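Long-range contact in intracellular sulfur oxidation protein DsrF (Allochromatium vinosum, PDB 2HY5), which is of uncertain function but could take part in the oxidation of intracellular sulfur, in a complex with DsrE and DsrH: residues B[7-12]-B[131-136]. Numbering follows the deposited sequence.
Sequences KFMYLN and DAVFSF
The C-terminal strand 132-135, outermost within the chain, runs parallel to the N-terminal strand 7-12 in the five-stranded sheet of this DsrE/DsrF-like domain. Three nearly straight bonds join them: M9 N to A132 O, F134 N to M9 O (2.9 Å) and L11 N to F134 O, each almost along the C=O axis. M9 uses both backbone N and O here, while F8 and Y10 turn theirs to strand 38-43. Before this ladder, D131 clasps K7 twice: OD2 accepts from K7 N at 2.7 Å through its anti lone pair, and D131 N donates to K7 O. At the far end a water donates to L11 O and accepts from F136 N.

On one face of the sheet three rings cluster. The edge of F134 meets the face of F8 at 82°, CE2 standing 3.8 Å from F8 CD1, and A132 CB touches F8 CE2. Y10 lies alongside F134, planes only 8° apart but slid so that overlap is slight; CE1 of Y10 reaches F134 CD2 at 3.5 Å. All three have CG anti to the carbonyl carbon; chi2 differs, near perpendicular in Y10 and F134 but 170° in F8, whose ring crosses F134 obliquely. F136 CZ comes to the rim of Y10. An alanine in place of Y10 would probably loosen F134 and F136, deprived of the ring beside them.

On the reverse face, V133 CG1 meets L11 CB at 4.1 Å, and helix 120-129 covers M9. The DsrH chain packs on L11 and V133, and its A100 O accepts a hydrogen bond from S135 OG; A119 of the DsrE chain packs on F8 and F134. Ring packing holds the aromatic face, where Y10 OH, buried without a modelled partner, probably adds no directional bond; across the strands such bonds come from the backbone, the D131 carboxylate and a bridging water.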
ATOM      1  N   LYS B   7     -13.919 -18.690 -17.816  1.00 14.47           N
ATOM      2  CA  LYS B   7     -14.659 -17.596 -17.215  1.00 14.88           C
ATOM      3  C   LYS B   7     -13.697 -16.773 -16.362  1.00 11.31           C
ATOM      4  O   LYS B   7     -13.193 -17.254 -15.351  1.00 11.27           O
ATOM      5  CB  LYS B   7     -15.786 -18.153 -16.342  1.00 23.09           C
ATOM      6  CG  LYS B   7     -16.429 -17.108 -15.461  1.00 26.62           C
ATOM      7  CD  LYS B   7     -16.842 -15.923 -16.298  1.00 30.49           C
ATOM      8  CE  LYS B   7     -17.196 -14.735 -15.446  1.00 32.99           C
ATOM      9  NZ  LYS B   7     -17.499 -13.585 -16.321  1.00 34.72           N
ATOM     10  N   PHE B   8     -13.449 -15.534 -16.779  1.00 12.48           N
ATOM     11  CA  PHE B   8     -12.549 -14.642 -16.060  1.00 11.31           C
ATOM     12  C   PHE B   8     -13.287 -13.525 -15.335  1.00  9.73           C
ATOM     13  O   PHE B   8     -14.145 -12.863 -15.920  1.00  9.98           O
ATOM     14  CB  PHE B   8     -11.542 -14.000 -17.019  1.00 14.02           C
ATOM     15  CG  PHE B   8     -10.472 -14.935 -17.507  1.00 16.32           C
ATOM     16  CD1 PHE B   8      -9.618 -14.549 -18.537  1.00 19.31           C
ATOM     17  CD2 PHE B   8     -10.299 -16.188 -16.929  1.00 19.21           C
ATOM     18  CE1 PHE B   8      -8.608 -15.397 -18.984  1.00 20.35           C
ATOM     19  CE2 PHE B   8      -9.290 -17.044 -17.370  1.00 19.72           C
ATOM     20  CZ  PHE B   8      -8.445 -16.647 -18.398  1.00 19.60           C
ATOM     21  N   MET B   9     -12.949 -13.321 -14.066  1.00  9.96           N
ATOM     22  CA  MET B   9     -13.553 -12.247 -13.279  1.00 10.05           C
ATOM     23  C   MET B   9     -12.483 -11.221 -12.946  1.00  9.45           C
ATOM     24  O   MET B   9     -11.371 -11.576 -12.565  1.00  8.79           O
ATOM     25  CB  MET B   9     -14.144 -12.769 -11.958  1.00 13.30           C
ATOM     26  CG  MET B   9     -14.610 -11.637 -11.030  1.00 16.41           C
ATOM     27  SD  MET B   9     -15.241 -12.145  -9.412  1.00 16.92           S
ATOM     28  CE  MET B   9     -16.861 -12.668  -9.857  1.00 20.90           C
ATOM     29  N   TYR B  10     -12.822  -9.948 -13.106  1.00 10.51           N
ATOM     30  CA  TYR B  10     -11.913  -8.857 -12.780  1.00 10.66           C
ATOM     31  C   TYR B  10     -12.503  -8.220 -11.536  1.00 10.41           C
ATOM     32  O   TYR B  10     -13.531  -7.553 -11.610  1.00 13.00           O
ATOM     33  CB  TYR B  10     -11.866  -7.853 -13.930  1.00 12.18           C
ATOM     34  CG  TYR B  10     -11.132  -8.387 -15.133  1.00 14.85           C
ATOM     35  CD1 TYR B  10      -9.749  -8.257 -15.237  1.00 15.93           C
ATOM     36  CD2 TYR B  10     -11.812  -9.055 -16.153  1.00 15.52           C
ATOM     37  CE1 TYR B  10      -9.056  -8.776 -16.325  1.00 18.07           C
ATOM     38  CE2 TYR B  10     -11.124  -9.582 -17.249  1.00 17.22           C
ATOM     39  CZ  TYR B  10      -9.746  -9.436 -17.326  1.00 18.08           C
ATOM     40  OH  TYR B  10      -9.052  -9.951 -18.398  1.00 22.85           O
ATOM     41  N   LEU B  11     -11.856  -8.449 -10.398  1.00  9.38           N
ATOM     42  CA  LEU B  11     -12.324  -7.937  -9.114  1.00  9.32           C
ATOM     43  C   LEU B  11     -11.723  -6.586  -8.747  1.00 10.24           C
ATOM     44  O   LEU B  11     -10.565  -6.504  -8.342  1.00  9.96           O
ATOM     45  CB  LEU B  11     -12.004  -8.953  -8.016  1.00 13.69           C
ATOM     46  CG  LEU B  11     -12.395  -8.618  -6.577  1.00 14.01           C
ATOM     47  CD1 LEU B  11     -13.895  -8.451  -6.472  1.00 16.79           C
ATOM     48  CD2 LEU B  11     -11.914  -9.732  -5.659  1.00 17.61           C
ATOM     49  N   ASN B  12     -12.529  -5.536  -8.887  1.00  8.04           N
ATOM     50  CA  ASN B  12     -12.115  -4.171  -8.575  1.00  8.26           C
ATOM     51  C   ASN B  12     -12.642  -3.746  -7.210  1.00  6.93           C
ATOM     52  O   ASN B  12     -13.849  -3.654  -7.013  1.00  8.03           O
ATOM     53  CB  ASN B  12     -12.638  -3.218  -9.649  1.00  9.22           C
ATOM     54  CG  ASN B  12     -11.940  -3.405 -10.972  1.00 14.39           C
ATOM     55  OD1 ASN B  12     -10.712  -3.370 -11.045  1.00 16.34           O
ATOM     56  ND2 ASN B  12     -12.717  -3.602 -12.030  1.00 16.34           N
ATOM     57  N   ASP B 131     -13.274 -19.101 -13.360  1.00 12.90           N
ATOM     58  CA  ASP B 131     -12.167 -20.042 -13.472  1.00 14.22           C
ATOM     59  C   ASP B 131     -10.863 -19.360 -13.063  1.00 13.69           C
ATOM     60  O   ASP B 131      -9.887 -20.014 -12.694  1.00 14.22           O
ATOM     61  CB  ASP B 131     -12.067 -20.565 -14.907  1.00 18.48           C
ATOM     62  CG  ASP B 131     -13.302 -21.342 -15.327  1.00 23.81           C
ATOM     63  OD1 ASP B 131     -13.708 -22.254 -14.572  1.00 25.52           O
ATOM     64  OD2 ASP B 131     -13.864 -21.051 -16.408  1.00 24.08           O
ATOM     65  N   ALA B 132     -10.854 -18.035 -13.123  1.00 11.52           N
ATOM     66  CA  ALA B 132      -9.679 -17.265 -12.748  1.00 11.08           C
ATOM     67  C   ALA B 132     -10.141 -15.892 -12.313  1.00 10.69           C
ATOM     68  O   ALA B 132     -11.048 -15.315 -12.915  1.00 11.08           O
ATOM     69  CB  ALA B 132      -8.724 -17.145 -13.924  1.00 15.84           C
ATOM     70  N   VAL B 133      -9.519 -15.375 -11.265  1.00 10.23           N
ATOM     71  CA  VAL B 133      -9.877 -14.061 -10.753  1.00 10.00           C
ATOM     72  C   VAL B 133      -8.662 -13.145 -10.726  1.00 10.58           C
ATOM     73  O   VAL B 133      -7.658 -13.437 -10.069  1.00 11.04           O
ATOM     74  CB  VAL B 133     -10.453 -14.151  -9.320  1.00 11.55           C
ATOM     75  CG1 VAL B 133     -10.913 -12.767  -8.858  1.00 12.23           C
ATOM     76  CG2 VAL B 133     -11.618 -15.136  -9.286  1.00 12.64           C
ATOM     77  N   PHE B 134      -8.764 -12.041 -11.456  1.00  8.51           N
ATOM     78  CA  PHE B 134      -7.708 -11.047 -11.511  1.00  9.74           C
ATOM     79  C   PHE B 134      -7.976 -10.068 -10.380  1.00 10.62           C
ATOM     80  O   PHE B 134      -9.048  -9.473 -10.314  1.00 10.89           O
ATOM     81  CB  PHE B 134      -7.748 -10.308 -12.846  1.00 10.55           C
ATOM     82  CG  PHE B 134      -7.295 -11.139 -14.009  1.00 13.01           C
ATOM     83  CD1 PHE B 134      -5.944 -11.240 -14.317  1.00 12.73           C
ATOM     84  CD2 PHE B 134      -8.216 -11.831 -14.788  1.00 15.16           C
ATOM     85  CE1 PHE B 134      -5.513 -12.016 -15.388  1.00 14.55           C
ATOM     86  CE2 PHE B 134      -7.794 -12.613 -15.863  1.00 16.10           C
ATOM     87  CZ  PHE B 134      -6.440 -12.705 -16.163  1.00 14.67           C
ATOM     88  N   SER B 135      -7.004  -9.923  -9.489  1.00 12.39           N
ATOM     89  CA  SER B 135      -7.116  -9.005  -8.363  1.00 15.64           C
ATOM     90  C   SER B 135      -6.049  -7.928  -8.498  1.00 17.24           C
ATOM     91  O   SER B 135      -4.958  -8.187  -9.007  1.00 17.76           O
ATOM     92  CB  SER B 135      -6.931  -9.755  -7.046  1.00 20.93           C
ATOM     93  OG  SER B 135      -7.930 -10.750  -6.894  1.00 20.92           O
ATOM     94  N   PHE B 136      -6.372  -6.721  -8.044  1.00 31.17           N
ATOM     95  CA  PHE B 136      -5.442  -5.601  -8.127  1.00 34.81           C
ATOM     96  C   PHE B 136      -5.542  -4.739  -6.873  1.00 37.01           C
ATOM     97  O   PHE B 136      -6.580  -4.064  -6.710  1.00 39.95           O
ATOM     98  CB  PHE B 136      -5.745  -4.734  -9.356  1.00 27.05           C
ATOM     99  CG  PHE B 136      -6.047  -5.522 -10.599  1.00 25.93           C
ATOM    100  CD1 PHE B 136      -7.317  -6.051 -10.806  1.00 25.20           C
ATOM    101  CD2 PHE B 136      -5.067  -5.730 -11.564  1.00 25.87           C
ATOM    102  CE1 PHE B 136      -7.609  -6.773 -11.954  1.00 23.26           C
ATOM    103  CE2 PHE B 136      -5.349  -6.453 -12.718  1.00 26.94           C
ATOM    104  CZ  PHE B 136      -6.624  -6.975 -12.913  1.00 25.34           C
ATOM    105  OXT PHE B 136      -4.593  -4.745  -6.065  1.00 32.01           O
TER
HETATM  106  O   HOH W   1      -8.867  -6.504  -6.178  1.00 24.99           O